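Local coordinates for hypothetical protein (Vibrio cholerae, PDB 1XPJ) that is of unknown function but, as a member of the haloacid dehalogenase-like superfamily, is probably a hydrolase, perhaps linked to capsular polysaccharide biosynthesis, at residues 26-36 against 104-115. Residues are numbered along the deposited sequence; the frame is centred on the assembly and turned at random.
Sequences RLDVIEQLREY and PSEFASMNLEEI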
loop_
_atom_site.group_PDB
_atom_site.type_symbol
_atom_site.label_atom_id
_atom_site.label_comp_id
_atom_site.label_asym_id
_atom_site.label_seq_id
_atom_site.Cartn_x
_atom_site.Cartn_y
_atom_site.Cartn_z
ATOM N N ARG A 26 -2.707 9.552 -26.524
ATOM C CA ARG A 26 -1.417 9.986 -27.047
ATOM C C ARG A 26 -0.734 8.839 -27.756
ATOM O O ARG A 26 -0.124 7.989 -27.139
ATOM C CB ARG A 26 -0.528 10.498 -25.904
ATOM C CG ARG A 26 -0.940 11.807 -25.332
ATOM C CD ARG A 26 0.164 12.429 -24.468
ATOM N NE ARG A 26 1.252 12.939 -25.307
ATOM C CZ ARG A 26 2.212 13.660 -24.700
ATOM N NH1 ARG A 26 2.147 13.892 -23.400
ATOM N NH2 ARG A 26 3.249 14.106 -25.412
ATOM N N LEU A 27 -1.020 8.804 -29.056
ATOM C CA LEU A 27 -0.623 7.696 -29.936
ATOM C C LEU A 27 0.887 7.493 -30.101
ATOM O O LEU A 27 1.366 6.357 -30.148
ATOM C CB LEU A 27 -1.281 7.830 -31.314
ATOM C CG LEU A 27 -2.808 7.717 -31.415
ATOM C CD1 LEU A 27 -3.280 8.244 -32.785
ATOM C CD2 LEU A 27 -3.332 6.290 -31.146
ATOM N N ASP A 28 1.637 8.584 -30.209
ATOM C CA ASP A 28 3.094 8.478 -30.299
ATOM C C ASP A 28 3.695 7.844 -29.026
ATOM O O ASP A 28 4.581 6.989 -29.115
ATOM C CB ASP A 28 3.732 9.838 -30.619
ATOM C CG ASP A 28 3.368 10.928 -29.608
ATOM O OD1 ASP A 28 2.458 10.731 -28.775
ATOM O OD2 ASP A 28 3.942 12.032 -29.569
ATOM N N VAL A 29 3.187 8.237 -27.855
ATOM C CA VAL A 29 3.689 7.709 -26.576
ATOM C C VAL A 29 3.401 6.216 -26.447
ATOM O O VAL A 29 4.298 5.438 -26.107
ATOM C CB VAL A 29 3.118 8.470 -25.336
ATOM C CG1 VAL A 29 3.432 7.718 -24.055
ATOM C CG2 VAL A 29 3.658 9.913 -25.261
ATOM N N ILE A 30 2.154 5.826 -26.718
ATOM C CA ILE A 30 1.756 4.416 -26.691
ATOM C C ILE A 30 2.559 3.543 -27.672
ATOM O O ILE A 30 3.000 2.439 -27.319
ATOM C CB ILE A 30 0.237 4.258 -26.950
ATOM C CG1 ILE A 30 -0.577 5.049 -25.913
ATOM C CG2 ILE A 30 -0.162 2.785 -26.914
ATOM C CD1 ILE A 30 -2.075 4.980 -26.159
ATOM N N GLU A 31 2.748 4.035 -28.892
ATOM C CA GLU A 31 3.549 3.321 -29.892
ATOM C C GLU A 31 4.983 3.087 -29.390
ATOM O O GLU A 31 5.571 2.014 -29.604
ATOM C CB GLU A 31 3.540 4.074 -31.229
ATOM C CG GLU A 31 4.226 3.343 -32.390
ATOM C CD GLU A 31 3.556 2.018 -32.776
ATOM O OE1 GLU A 31 2.330 1.864 -32.576
ATOM O OE2 GLU A 31 4.263 1.122 -33.289
ATOM N N GLN A 32 5.529 4.083 -28.696
ATOM C CA GLN A 32 6.850 3.921 -28.108
ATOM C C GLN A 32 6.854 2.838 -27.003
ATOM O O GLN A 32 7.813 2.077 -26.890
ATOM C CB GLN A 32 7.418 5.258 -27.635
ATOM C CG GLN A 32 8.912 5.216 -27.325
ATOM C CD GLN A 32 9.799 5.358 -28.553
ATOM O OE1 GLN A 32 9.697 4.577 -29.493
ATOM N NE2 GLN A 32 10.673 6.356 -28.545
ATOM N N LEU A 33 5.775 2.753 -26.224
ATOM C CA LEU A 33 5.614 1.689 -25.227
ATOM C C LEU A 33 5.696 0.307 -25.880
ATOM O O LEU A 33 6.296 -0.614 -25.323
ATOM C CB LEU A 33 4.282 1.834 -24.464
ATOM C CG LEU A 33 4.199 1.741 -22.947
ATOM C CD1 LEU A 33 5.342 2.490 -22.288
ATOM C CD2 LEU A 33 2.864 2.305 -22.486
ATOM N N ARG A 34 5.088 0.168 -27.058
ATOM C CA ARG A 34 5.128 -1.088 -27.828
ATOM C C ARG A 34 6.563 -1.493 -28.233
ATOM O O ARG A 34 6.932 -2.676 -28.171
ATOM C CB ARG A 34 4.248 -0.977 -29.080
ATOM C CG ARG A 34 2.749 -0.960 -28.816
ATOM C CD ARG A 34 1.915 -1.507 -29.966
ATOM N NE ARG A 34 0.491 -1.241 -29.778
ATOM C CZ ARG A 34 -0.166 -0.215 -30.312
ATOM N NH1 ARG A 34 0.461 0.664 -31.084
ATOM N NH2 ARG A 34 -1.459 -0.063 -30.071
ATOM N N GLU A 35 7.360 -0.511 -28.656
ATOM C CA GLU A 35 8.740 -0.761 -29.070
ATOM C C GLU A 35 9.597 -1.201 -27.883
ATOM O O GLU A 35 10.429 -2.099 -28.019
ATOM C CB GLU A 35 9.358 0.475 -29.728
ATOM C CG GLU A 35 8.667 0.888 -31.015
ATOM C CD GLU A 35 9.595 0.879 -32.215
ATOM O OE1 GLU A 35 9.478 1.805 -33.052
ATOM O OE2 GLU A 35 10.433 -0.049 -32.335
ATOM N N TYR A 36 9.389 -0.564 -26.729
ATOM C CA TYR A 36 10.082 -0.951 -25.505
ATOM C C TYR A 36 9.655 -2.330 -24.995
ATOM O O TYR A 36 10.497 -3.098 -24.518
ATOM C CB TYR A 36 9.925 0.106 -24.405
ATOM C CG TYR A 36 10.906 1.251 -24.534
ATOM C CD1 TYR A 36 10.719 2.254 -25.502
ATOM C CD2 TYR A 36 12.015 1.345 -23.692
ATOM C CE1 TYR A 36 11.603 3.298 -25.632
ATOM C CE2 TYR A 36 12.911 2.404 -23.816
ATOM C CZ TYR A 36 12.692 3.376 -24.789
ATOM O OH TYR A 36 13.557 4.419 -24.925
ATOM N N PRO A 104 6.817 12.584 -21.150
ATOM C CA PRO A 104 6.318 11.790 -22.281
ATOM C C PRO A 104 6.781 12.322 -23.636
ATOM O O PRO A 104 6.918 11.509 -24.551
ATOM C CB PRO A 104 4.785 11.844 -22.129
ATOM C CG PRO A 104 4.534 12.329 -20.751
ATOM C CD PRO A 104 5.712 13.159 -20.361
ATOM N N SER A 105 7.052 13.622 -23.759
ATOM C CA SER A 105 7.587 14.162 -25.017
ATOM C C SER A 105 9.038 13.754 -25.234
ATOM O O SER A 105 9.434 13.509 -26.360
ATOM C CB SER A 105 7.458 15.695 -25.105
ATOM O OG SER A 105 8.265 16.324 -24.112
ATOM N N GLU A 106 9.826 13.679 -24.170
ATOM C CA GLU A 106 11.192 13.166 -24.299
ATOM C C GLU A 106 11.197 11.675 -24.663
ATOM O O GLU A 106 11.983 11.249 -25.499
ATOM C CB GLU A 106 11.992 13.384 -23.013
ATOM C CG GLU A 106 12.131 14.844 -22.605
ATOM C CD GLU A 106 12.807 15.017 -21.256
ATOM O OE1 GLU A 106 12.305 14.445 -20.254
ATOM O OE2 GLU A 106 13.839 15.730 -21.205
ATOM N N PHE A 107 10.319 10.897 -24.033
ATOM C CA PHE A 107 10.218 9.456 -24.247
ATOM C C PHE A 107 9.836 9.109 -25.683
ATOM O O PHE A 107 10.271 8.091 -26.225
ATOM C CB PHE A 107 9.171 8.869 -23.286
ATOM C CG PHE A 107 8.859 7.397 -23.511
ATOM C CD1 PHE A 107 9.821 6.413 -23.277
ATOM C CD2 PHE A 107 7.583 6.997 -23.928
ATOM C CE1 PHE A 107 9.523 5.038 -23.462
ATOM C CE2 PHE A 107 7.274 5.627 -24.107
ATOM C CZ PHE A 107 8.247 4.649 -23.878
ATOM N N ALA A 108 8.990 9.951 -26.268
ATOM C CA ALA A 108 8.470 9.737 -27.613
ATOM C C ALA A 108 9.510 10.053 -28.677
ATOM O O ALA A 108 9.498 9.445 -29.744
ATOM C CB ALA A 108 7.213 10.585 -27.840
ATOM N N SER A 109 10.402 10.997 -28.385
ATOM C CA SER A 109 11.298 11.534 -29.402
ATOM C C SER A 109 12.761 11.080 -29.292
ATOM O O SER A 109 13.569 11.382 -30.164
ATOM C CB SER A 109 11.228 13.060 -29.393
ATOM O OG SER A 109 11.753 13.555 -28.175
ATOM N N MET A 110 13.103 10.359 -28.226
ATOM C CA MET A 110 14.477 9.897 -28.029
ATOM C C MET A 110 14.558 8.377 -28.038
ATOM O O MET A 110 13.608 7.711 -27.626
ATOM C CB MET A 110 15.053 10.397 -26.705
ATOM C CG MET A 110 15.156 11.917 -26.546
ATOM S SD MET A 110 15.542 12.318 -24.834
ATOM C CE MET A 110 15.139 14.062 -24.856
ATOM N N ASN A 111 15.696 7.849 -28.497
ATOM C CA ASN A 111 15.997 6.418 -28.387
ATOM C C ASN A 111 16.590 6.055 -27.026
ATOM O O ASN A 111 16.882 6.942 -26.211
ATOM C CB ASN A 111 16.889 5.916 -29.540
ATOM C CG ASN A 111 18.245 6.632 -29.618
ATOM O OD1 ASN A 111 18.960 6.769 -28.617
ATOM N ND2 ASN A 111 18.607 7.070 -30.821
ATOM N N LEU A 112 16.758 4.754 -26.785
ATOM C CA LEU A 112 17.275 4.245 -25.514
ATOM C C LEU A 112 18.650 4.814 -25.168
ATOM O O LEU A 112 18.861 5.259 -24.037
ATOM C CB LEU A 112 17.290 2.705 -25.488
ATOM C CG LEU A 112 16.801 1.979 -24.220
ATOM C CD1 LEU A 112 17.662 0.754 -23.934
ATOM C CD2 LEU A 112 16.726 2.877 -22.974
ATOM N N GLU A 113 19.563 4.812 -26.140
ATOM C CA GLU A 113 20.888 5.417 -25.971
ATOM C C GLU A 113 20.759 6.863 -25.485
ATOM O O GLU A 113 21.411 7.251 -24.523
ATOM C CB GLU A 113 21.700 5.350 -27.274
ATOM C CG GLU A 113 23.188 5.669 -27.132
ATOM C CD GLU A 113 23.939 5.707 -28.469
ATOM O OE1 GLU A 113 23.690 4.838 -29.343
ATOM O OE2 GLU A 113 24.797 6.604 -28.651
ATOM N N GLU A 114 19.895 7.632 -26.146
ATOM C CA GLU A 114 19.624 9.024 -25.790
ATOM C C GLU A 114 19.027 9.201 -24.393
ATOM O O GLU A 114 19.398 10.137 -23.693
ATOM C CB GLU A 114 18.708 9.677 -26.827
ATOM C CG GLU A 114 19.406 10.124 -28.103
ATOM C CD GLU A 114 18.429 10.422 -29.232
ATOM O OE1 GLU A 114 18.602 9.848 -30.329
ATOM O OE2 GLU A 114 17.492 11.231 -29.030
ATOM N N ILE A 115 18.105 8.319 -23.993
ATOM C CA ILE A 115 17.515 8.373 -22.655
ATOM C C ILE A 115 18.607 8.095 -21.619
ATOM O O ILE A 115 18.716 8.795 -20.603
ATOM C CB ILE A 115 16.347 7.348 -22.491
ATOM C CG1 ILE A 115 15.232 7.571 -23.517
ATOM C CG2 ILE A 115 15.784 7.378 -21.073
ATOM C CD1 ILE A 115 14.397 8.809 -23.299
#
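Phe107 plugs into helix 27-36 as a knob among Val29, Gln32, Leu33 and Tyr36, joining two helices of a HAD-like alpha/beta fold. The axes of helices 27-36 and 104-109 approach to 8.8 Å and cross at 55°, and the CA atoms of Val29 and Ala108 come within 5.3 Å of each other. Gln32 grips the same phenylalanine in two ways. Its CG lies over one face of the Phe107 ring, 3.7 Å from the centroid, a CH-pi contact. With CG anti to the backbone N (chi1 -166°) and a bend at chi2, the chain then carries NE2 to the Phe107 carbonyl: NE2 donates to O at 2.9 Å, nearly straight, with the acceptor close to the amide plane and the donor in the carbonyl plane. This carbonyl is thus bonded to a side chain where helix 104-109 is ending. At the ring edge, CE2 of Phe107 meets the Val29 carbonyl O at 3.6 Å. On the CE1 side of the ring, Tyr36 slides past Phe107 in the opposite direction; CE1 of Phe107 stands over one face of the tyrosine, but the planes, 42° apart, make an oblique pair. Tyr36 OH comes 3.7 Å from Leu112 N, at the start of the next helix, without a hydrogen bond, and this buried hydroxyl has no polar partner in the model. Toward the start of helix 27-36, in the conformers given, Val29 CG2 packs on Pro104 CB at 3.8 Å, beside Arg26, whose NH1 hydrogen-bonds to Gly10 O. Leu33, Tyr36 and Phe107 all rest on Leu4 of strand 3-6, while Phe107 and Ile115 touch Val102 of strand 101-102; Phe95 and Ile97 of the second subunit pack against Tyr36 and Phe107, respectively, bringing this helical layer into the subunit interface.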